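Local atomic coordinates of phospho-2-dehydro-3-deoxyheptonate aldolase (Francisella tularensis, PDB entry 3TQK), a protein that probably catalyses the first step of chorismate biosynthesis, condensing phosphoenolpyruvate with D-erythrose 4-phosphate to give 3-deoxy-D-arabino-heptulosonate 7-phosphate. Residues 26-29 against 30-34; 105-108 against 109-113; 123-126 against 127-131. All coordinates share one frame; numbering follows the deposited sequence.

The three contacts follow one another along the chain, and none reaches the manganese site of C58, H266, E299 and D322. Contact 1 is the N-terminal end of helix 27-45 and contact 3 lies within helix 116-132; the two helices pack, with the centres of these contacts about 12 Å apart. They meet where S29 OG lies 2.8 Å from T131 OG1 and T32 OG1 lies 3.2 Å from T131 O, both probable hydrogen bonds. Contact 2 belongs to the loop that leads into helix 116-132. Its I105 CG1 packs 4.1 Å from A123 CB of contact 3, and the centres of contacts 2 and 3 lie about 18 Å apart, whereas contacts 1 and 2 stay about 16 Å apart at their nearest atoms.

Contact 1 (26-29 against 30-34); sequences LKTS and FETVR
T32 approaches the T28 carbonyl with both its backbone and its side chain: T32 N donates to T28 O at 2.9 Å, and T32 OG1 lies at 2.9 Å from the same oxygen. The hydroxyl is set beside its own backbone N (chi1 -61°), which turns it back toward the preceding turn; because T131 O is also within its reach, the destination of its proton is not settled. T28 CG2 and T32 OG1 are 4.1 Å apart as these two side chains slant past one another. One residue back, E31 N bonds to K27 O at 3.0 Å, and beside it the side chains of K27 and E31 cross. K27 is extended throughout, and its CE passes 3.2 Å from E31 OE2, while NZ runs on to 4.3 Å from that oxygen, beyond a salt bridge. F30 N to L26 O and V33 N to S29 O complete the backbone ladder, with L26 as the N-cap of helix 27-45. On the buried side S29 has T131 as its polar partner and also touches N132 and L153, so this first turn is laid against the end of helix 116-132. The chemistry is thus two-sided: hydroxyls and carbonyls are paired between helices on the inner side, while on the outer side the E31 carboxylate touches the methylene end of K27 and the two charges probably attract without forming a salt bridge.

Contact 2 (105-108 against 109-113); sequences INDP and DLDNS
A type I beta turn from D107 to L110, followed by an Asx turn at D111, folds this loop round the carboxylate of D107. The first turn is closed by L110 N, which donates to D107 O at 3.1 Å from well above the carbonyl plane; W101 NE1 gives that oxygen a second hydrogen bond. With CG anti to its own nitrogen (chi1 -175°), the D107 carboxylate is brought to the N-H groups of N112 and S113. N112 N meets OD2 on its syn side at 2.9 Å, whereas S113 N reaches OD1 only weakly, and Y114 N also donates to OD1. Two waters extend the network: one gives hydrogen bonds to D107 OD1 and S113 OG, each at 2.7 Å, and the other joins D107 OD2 to N112 OD1. D107 OD1 and D111 OD1 come within 3.6 Å of each other, a like-charged pair that the surrounding N-H groups and water would probably ease. In the Asx turn S113 N donates to D111 OD1 at 3.2 Å, arriving from above that carboxylate. D109 OD1 forms a salt bridge with K118 NZ of helix 116-132. The loop joins barrel strand 84-89 to that helix: I105 packs on its I116 and L120, and L110 rests on W101 of the same connection.

Contact 3 (123-126 against 127-131); sequences ARNL and LSDLT
S128 N donates to R124 O at 2.8 Å, the shortest of four successive backbone bonds that join residues 123-126 to 127-130. Next in the ladder, D129 N reaches N125 O at 3.0 Å. The side chains of the same pair draw close on the outer flank, where N125 OD1 stands 3.6 Å from D129 OD1 with the amide and carboxylate planes 58° apart, two oxygens that approach without a hydrogen bond. D129 CG comes closer still to the backbone, 3.2 Å from N125 O. Another flank is apolar: L126 and L130, a turn apart, touch through L126 CG and L130 CD1 at 3.9 Å. L126 CG lies anti to its backbone N (chi1 179°) and L130 CG beside its own (chi1 -66°), which brings the L130 end back to the branch of L126. L127 bends back over the preceding turn, its CG 3.5 Å from A123 O, the acceptor of its own N-H. Outside the turn, L126 meets A66 and I67 of helix 63-80 and L130 meets A70 of it, while L127, L130 and T131 touch C137 of strand 137-140. R124, its aliphatic chain extended, is secured at the guanidinium by a salt bridge to E152 and hydrogen bonds to the I23 and Y149 carbonyls. Such a helix, following barrel strand 84-89 and preceding 137-140, with L127 and L130 against the barrel strand and L126 against the neighbouring helix, is one of those that form the outer layer of a TIM barrel, here that of a class-I DAHP synthase.

Contact 1 (26-29 against 30-34)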
loop_
_atom_site.group_PDB
_atom_site.type_symbol
_atom_site.label_atom_id
_atom_site.label_comp_id
_atom_site.label_asym_id
_atom_site.label_seq_id
_atom_site.Cartn_x
_atom_site.Cartn_y
_atom_site.Cartn_z
ATOM N N LEU A 26 24.940 14.795 -12.644
ATOM C CA LEU A 26 26.264 15.410 -12.716
ATOM C C LEU A 26 27.310 14.383 -12.273
ATOM O O LEU A 26 26.975 13.388 -11.626
ATOM C CB LEU A 26 26.310 16.675 -11.849
ATOM C CG LEU A 26 25.347 17.812 -12.261
ATOM C CD1 LEU A 26 25.295 18.915 -11.207
ATOM C CD2 LEU A 26 25.728 18.409 -13.630
ATOM N N LYS A 27 28.575 14.612 -12.631
ATOM C CA LYS A 27 29.628 13.626 -12.359
ATOM C C LYS A 27 29.840 13.448 -10.859
ATOM O O LYS A 27 29.910 12.318 -10.380
ATOM C CB LYS A 27 30.947 14.005 -13.046
ATOM C CG LYS A 27 32.038 12.886 -12.996
ATOM C CD LYS A 27 33.325 13.289 -13.761
ATOM C CE LYS A 27 34.490 12.328 -13.468
ATOM N NZ LYS A 27 35.756 12.707 -14.172
ATOM N N THR A 28 29.933 14.550 -10.118
ATOM C CA THR A 28 30.098 14.460 -8.675
ATOM C C THR A 28 28.931 13.709 -8.032
ATOM O O THR A 28 29.137 12.878 -7.142
ATOM C CB THR A 28 30.259 15.842 -8.006
ATOM O OG1 THR A 28 31.403 16.503 -8.553
ATOM C CG2 THR A 28 30.474 15.694 -6.487
ATOM N N SER A 29 27.718 13.992 -8.500
ATOM C CA SER A 29 26.536 13.276 -8.056
ATOM C C SER A 29 26.677 11.774 -8.310
ATOM O O SER A 29 26.457 10.981 -7.412
ATOM C CB SER A 29 25.268 13.820 -8.735
ATOM O OG SER A 29 24.999 15.156 -8.335
ATOM N N PHE A 30 27.043 11.399 -9.533
ATOM C CA PHE A 30 27.194 9.997 -9.904
ATOM C C PHE A 30 28.149 9.272 -8.946
ATOM O O PHE A 30 27.855 8.167 -8.456
ATOM C CB PHE A 30 27.716 9.893 -11.333
ATOM C CG PHE A 30 28.090 8.498 -11.744
ATOM C CD1 PHE A 30 27.109 7.566 -12.061
ATOM C CD2 PHE A 30 29.424 8.117 -11.828
ATOM C CE1 PHE A 30 27.448 6.267 -12.452
ATOM C CE2 PHE A 30 29.778 6.816 -12.210
ATOM C CZ PHE A 30 28.788 5.894 -12.526
ATOM N N GLU A 31 29.278 9.917 -8.673
ATOM C CA GLU A 31 30.327 9.325 -7.855
ATOM C C GLU A 31 29.952 9.260 -6.386
ATOM O O GLU A 31 30.301 8.291 -5.709
ATOM C CB GLU A 31 31.651 10.066 -8.061
ATOM C CG GLU A 31 32.169 9.877 -9.484
ATOM C CD GLU A 31 33.341 10.754 -9.849
ATOM O OE1 GLU A 31 33.706 11.666 -9.066
ATOM O OE2 GLU A 31 33.892 10.524 -10.953
ATOM N N THR A 32 29.225 10.266 -5.899
ATOM C CA THR A 32 28.707 10.242 -4.536
ATOM C C THR A 32 27.727 9.085 -4.349
ATOM O O THR A 32 27.778 8.378 -3.336
ATOM C CB THR A 32 28.021 11.578 -4.170
ATOM O OG1 THR A 32 28.972 12.636 -4.256
ATOM C CG2 THR A 32 27.436 11.556 -2.744
ATOM N N VAL A 33 26.839 8.882 -5.318
ATOM C CA VAL A 33 25.845 7.824 -5.201
ATOM C C VAL A 33 26.517 6.458 -5.290
ATOM O O VAL A 33 26.272 5.591 -4.458
ATOM C CB VAL A 33 24.731 7.935 -6.266
ATOM C CG1 VAL A 33 23.765 6.762 -6.151
ATOM C CG2 VAL A 33 23.967 9.266 -6.123
ATOM N N ARG A 34 27.379 6.281 -6.287
ATOM C CA ARG A 34 28.044 5.009 -6.505
ATOM C C ARG A 34 28.793 4.582 -5.253
ATOM O O ARG A 34 28.631 3.454 -4.775
ATOM C CB ARG A 34 29.023 5.088 -7.676
ATOM C CG ARG A 34 29.726 3.741 -7.961
ATOM C CD ARG A 34 30.702 3.834 -9.102
ATOM N NE ARG A 34 31.732 4.831 -8.828
ATOM C CZ ARG A 34 32.534 5.355 -9.751
ATOM N NH1 ARG A 34 32.456 4.972 -11.027
ATOM N NH2 ARG A 34 33.421 6.279 -9.401
#

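Contact 2 (105-108 against 109-113)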
loop_
_atom_site.group_PDB
_atom_site.type_symbol
_atom_site.label_atom_id
_atom_site.label_comp_id
_atom_site.label_asym_id
_atom_site.label_seq_id
_atom_site.Cartn_x
_atom_site.Cartn_y
_atom_site.Cartn_z
ATOM N N ILE A 105 6.200 17.364 -3.201
ATOM C CA ILE A 105 5.884 16.913 -4.556
ATOM C C ILE A 105 4.421 17.203 -4.912
ATOM O O ILE A 105 4.132 17.702 -5.992
ATOM C CB ILE A 105 6.243 15.415 -4.759
ATOM C CG1 ILE A 105 7.767 15.269 -4.853
ATOM C CG2 ILE A 105 5.594 14.856 -6.002
ATOM C CD1 ILE A 105 8.264 13.806 -4.858
ATOM N N ASN A 106 3.508 16.905 -3.998
ATOM C CA ASN A 106 2.077 17.052 -4.273
ATOM C C ASN A 106 1.658 18.512 -4.384
ATOM O O ASN A 106 0.783 18.850 -5.175
ATOM C CB ASN A 106 1.244 16.352 -3.189
ATOM C CG ASN A 106 -0.243 16.252 -3.550
ATOM O OD1 ASN A 106 -0.617 15.480 -4.424
ATOM N ND2 ASN A 106 -1.085 17.019 -2.865
ATOM N N ASP A 107 2.289 19.376 -3.594
ATOM C CA ASP A 107 1.865 20.763 -3.512
ATOM C C ASP A 107 3.026 21.639 -3.029
ATOM O O ASP A 107 3.009 22.110 -1.886
ATOM C CB ASP A 107 0.660 20.837 -2.578
ATOM C CG ASP A 107 0.047 22.211 -2.495
ATOM O OD1 ASP A 107 0.080 22.988 -3.478
ATOM O OD2 ASP A 107 -0.506 22.497 -1.425
ATOM N N PRO A 108 4.044 21.853 -3.902
ATOM C CA PRO A 108 5.272 22.571 -3.529
ATOM C C PRO A 108 5.043 23.997 -3.053
ATOM O O PRO A 108 5.756 24.466 -2.171
ATOM C CB PRO A 108 6.083 22.584 -4.831
ATOM C CG PRO A 108 5.089 22.400 -5.898
ATOM C CD PRO A 108 4.079 21.475 -5.328
ATOM N N ASP A 109 4.060 24.677 -3.636
ATOM C CA ASP A 109 3.772 26.067 -3.285
ATOM C C ASP A 109 2.902 26.217 -2.034
ATOM O O ASP A 109 2.557 27.329 -1.650
ATOM C CB ASP A 109 3.144 26.780 -4.487
ATOM C CG ASP A 109 4.154 27.036 -5.598
ATOM O OD1 ASP A 109 5.363 27.092 -5.306
ATOM O OD2 ASP A 109 3.754 27.179 -6.765
ATOM N N LEU A 110 2.554 25.093 -1.409
ATOM C CA LEU A 110 1.899 25.059 -0.092
ATOM C C LEU A 110 0.565 25.799 -0.059
ATOM O O LEU A 110 0.201 26.379 0.969
ATOM C CB LEU A 110 2.828 25.643 0.983
ATOM C CG LEU A 110 4.303 25.232 0.984
ATOM C CD1 LEU A 110 4.981 25.872 2.201
ATOM C CD2 LEU A 110 4.490 23.722 0.973
ATOM N N ASP A 111 -0.162 25.773 -1.174
ATOM C CA ASP A 111 -1.368 26.605 -1.329
ATOM C C ASP A 111 -2.530 25.896 -2.051
ATOM O O ASP A 111 -3.435 26.552 -2.579
ATOM C CB ASP A 111 -0.994 27.918 -2.040
ATOM C CG ASP A 111 -0.443 27.705 -3.446
ATOM O OD1 ASP A 111 -0.293 26.544 -3.896
ATOM O OD2 ASP A 111 -0.170 28.719 -4.123
ATOM N N ASN A 112 -2.505 24.562 -2.054
ATOM C CA ASN A 112 -3.516 23.744 -2.741
ATOM C C ASN A 112 -3.635 24.075 -4.242
ATOM O O ASN A 112 -4.717 23.983 -4.828
ATOM C CB ASN A 112 -4.894 23.844 -2.038
ATOM C CG ASN A 112 -4.854 23.390 -0.572
ATOM O OD1 ASN A 112 -4.214 22.397 -0.234
ATOM N ND2 ASN A 112 -5.537 24.119 0.293
ATOM N N SER A 113 -2.518 24.460 -4.856
ATOM C CA SER A 113 -2.442 24.614 -6.308
ATOM C C SER A 113 -2.061 23.277 -6.971
ATOM O O SER A 113 -2.324 23.065 -8.162
ATOM C CB SER A 113 -1.441 25.713 -6.670
ATOM O OG SER A 113 -0.174 25.477 -6.068
HETATM O O HOH W 1 1.654 23.476 -5.629
HETATM O O HOH W 2 -2.057 20.718 -0.156
#

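Contact 3 (123-126 against 127-131)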
loop_
_atom_site.group_PDB
_atom_site.type_symbol
_atom_site.label_atom_id
_atom_site.label_comp_id
_atom_site.label_asym_id
_atom_site.label_seq_id
_atom_site.Cartn_x
_atom_site.Cartn_y
_atom_site.Cartn_z
ATOM N N ALA A 123 12.166 18.795 -6.718
ATOM C CA ALA A 123 12.625 17.671 -5.904
ATOM C C ALA A 123 13.890 17.095 -6.517
ATOM O O ALA A 123 14.901 16.908 -5.828
ATOM C CB ALA A 123 11.538 16.590 -5.783
ATOM N N ARG A 124 13.842 16.833 -7.818
ATOM C CA ARG A 124 15.005 16.316 -8.508
ATOM C C ARG A 124 16.141 17.323 -8.425
ATOM O O ARG A 124 17.278 16.934 -8.160
ATOM C CB ARG A 124 14.707 16.008 -9.968
ATOM C CG ARG A 124 15.878 15.326 -10.666
ATOM C CD ARG A 124 15.665 15.147 -12.151
ATOM N NE ARG A 124 16.932 14.798 -12.775
ATOM C CZ ARG A 124 17.490 13.597 -12.703
ATOM N NH1 ARG A 124 16.882 12.598 -12.068
ATOM N NH2 ARG A 124 18.664 13.394 -13.272
ATOM N N ASN A 125 15.840 18.601 -8.658
ATOM C CA ASN A 125 16.882 19.630 -8.647
ATOM C C ASN A 125 17.530 19.756 -7.271
ATOM O O ASN A 125 18.732 19.990 -7.168
ATOM C CB ASN A 125 16.365 21.001 -9.141
ATOM C CG ASN A 125 17.434 21.796 -9.910
ATOM O OD1 ASN A 125 18.617 21.683 -9.629
ATOM N ND2 ASN A 125 17.009 22.587 -10.889
ATOM N N LEU A 126 16.744 19.580 -6.217
ATOM C CA LEU A 126 17.298 19.573 -4.862
ATOM C C LEU A 126 18.267 18.395 -4.667
ATOM O O LEU A 126 19.392 18.557 -4.180
ATOM C CB LEU A 126 16.177 19.509 -3.820
ATOM C CG LEU A 126 16.612 19.473 -2.355
ATOM C CD1 LEU A 126 17.547 20.641 -2.011
ATOM C CD2 LEU A 126 15.383 19.471 -1.470
ATOM N N LEU A 127 17.821 17.212 -5.065
ATOM C CA LEU A 127 18.647 16.016 -4.958
ATOM C C LEU A 127 19.902 16.126 -5.804
ATOM O O LEU A 127 20.978 15.696 -5.379
ATOM C CB LEU A 127 17.850 14.786 -5.352
ATOM C CG LEU A 127 16.801 14.362 -4.340
ATOM C CD1 LEU A 127 15.859 13.389 -5.020
ATOM C CD2 LEU A 127 17.437 13.744 -3.074
ATOM N N SER A 128 19.790 16.719 -6.989
ATOM C CA SER A 128 20.975 16.972 -7.813
ATOM C C SER A 128 21.965 17.846 -7.046
ATOM O O SER A 128 23.132 17.486 -6.938
ATOM C CB SER A 128 20.595 17.622 -9.140
ATOM O OG SER A 128 21.732 17.840 -9.960
ATOM N N ASP A 129 21.486 18.960 -6.492
ATOM C CA ASP A 129 22.329 19.892 -5.735
ATOM C C ASP A 129 23.021 19.259 -4.521
ATOM O O ASP A 129 24.217 19.452 -4.316
ATOM C CB ASP A 129 21.521 21.131 -5.282
ATOM C CG ASP A 129 21.072 22.006 -6.454
ATOM O OD1 ASP A 129 21.536 21.759 -7.579
ATOM O OD2 ASP A 129 20.247 22.925 -6.264
ATOM N N LEU A 130 22.265 18.509 -3.726
ATOM C CA LEU A 130 22.803 17.889 -2.514
ATOM C C LEU A 130 23.890 16.849 -2.816
ATOM O O LEU A 130 24.972 16.885 -2.214
ATOM C CB LEU A 130 21.679 17.256 -1.701
ATOM C CG LEU A 130 20.660 18.241 -1.116
ATOM C CD1 LEU A 130 19.469 17.486 -0.547
ATOM C CD2 LEU A 130 21.298 19.095 -0.053
ATOM N N THR A 131 23.605 15.933 -3.740
ATOM C CA THR A 131 24.564 14.916 -4.133
ATOM C C THR A 131 25.771 15.530 -4.827
ATOM O O THR A 131 26.898 15.021 -4.691
ATOM C CB THR A 131 23.952 13.877 -5.072
ATOM O OG1 THR A 131 23.355 14.544 -6.185
ATOM C CG2 THR A 131 22.918 13.008 -4.329
#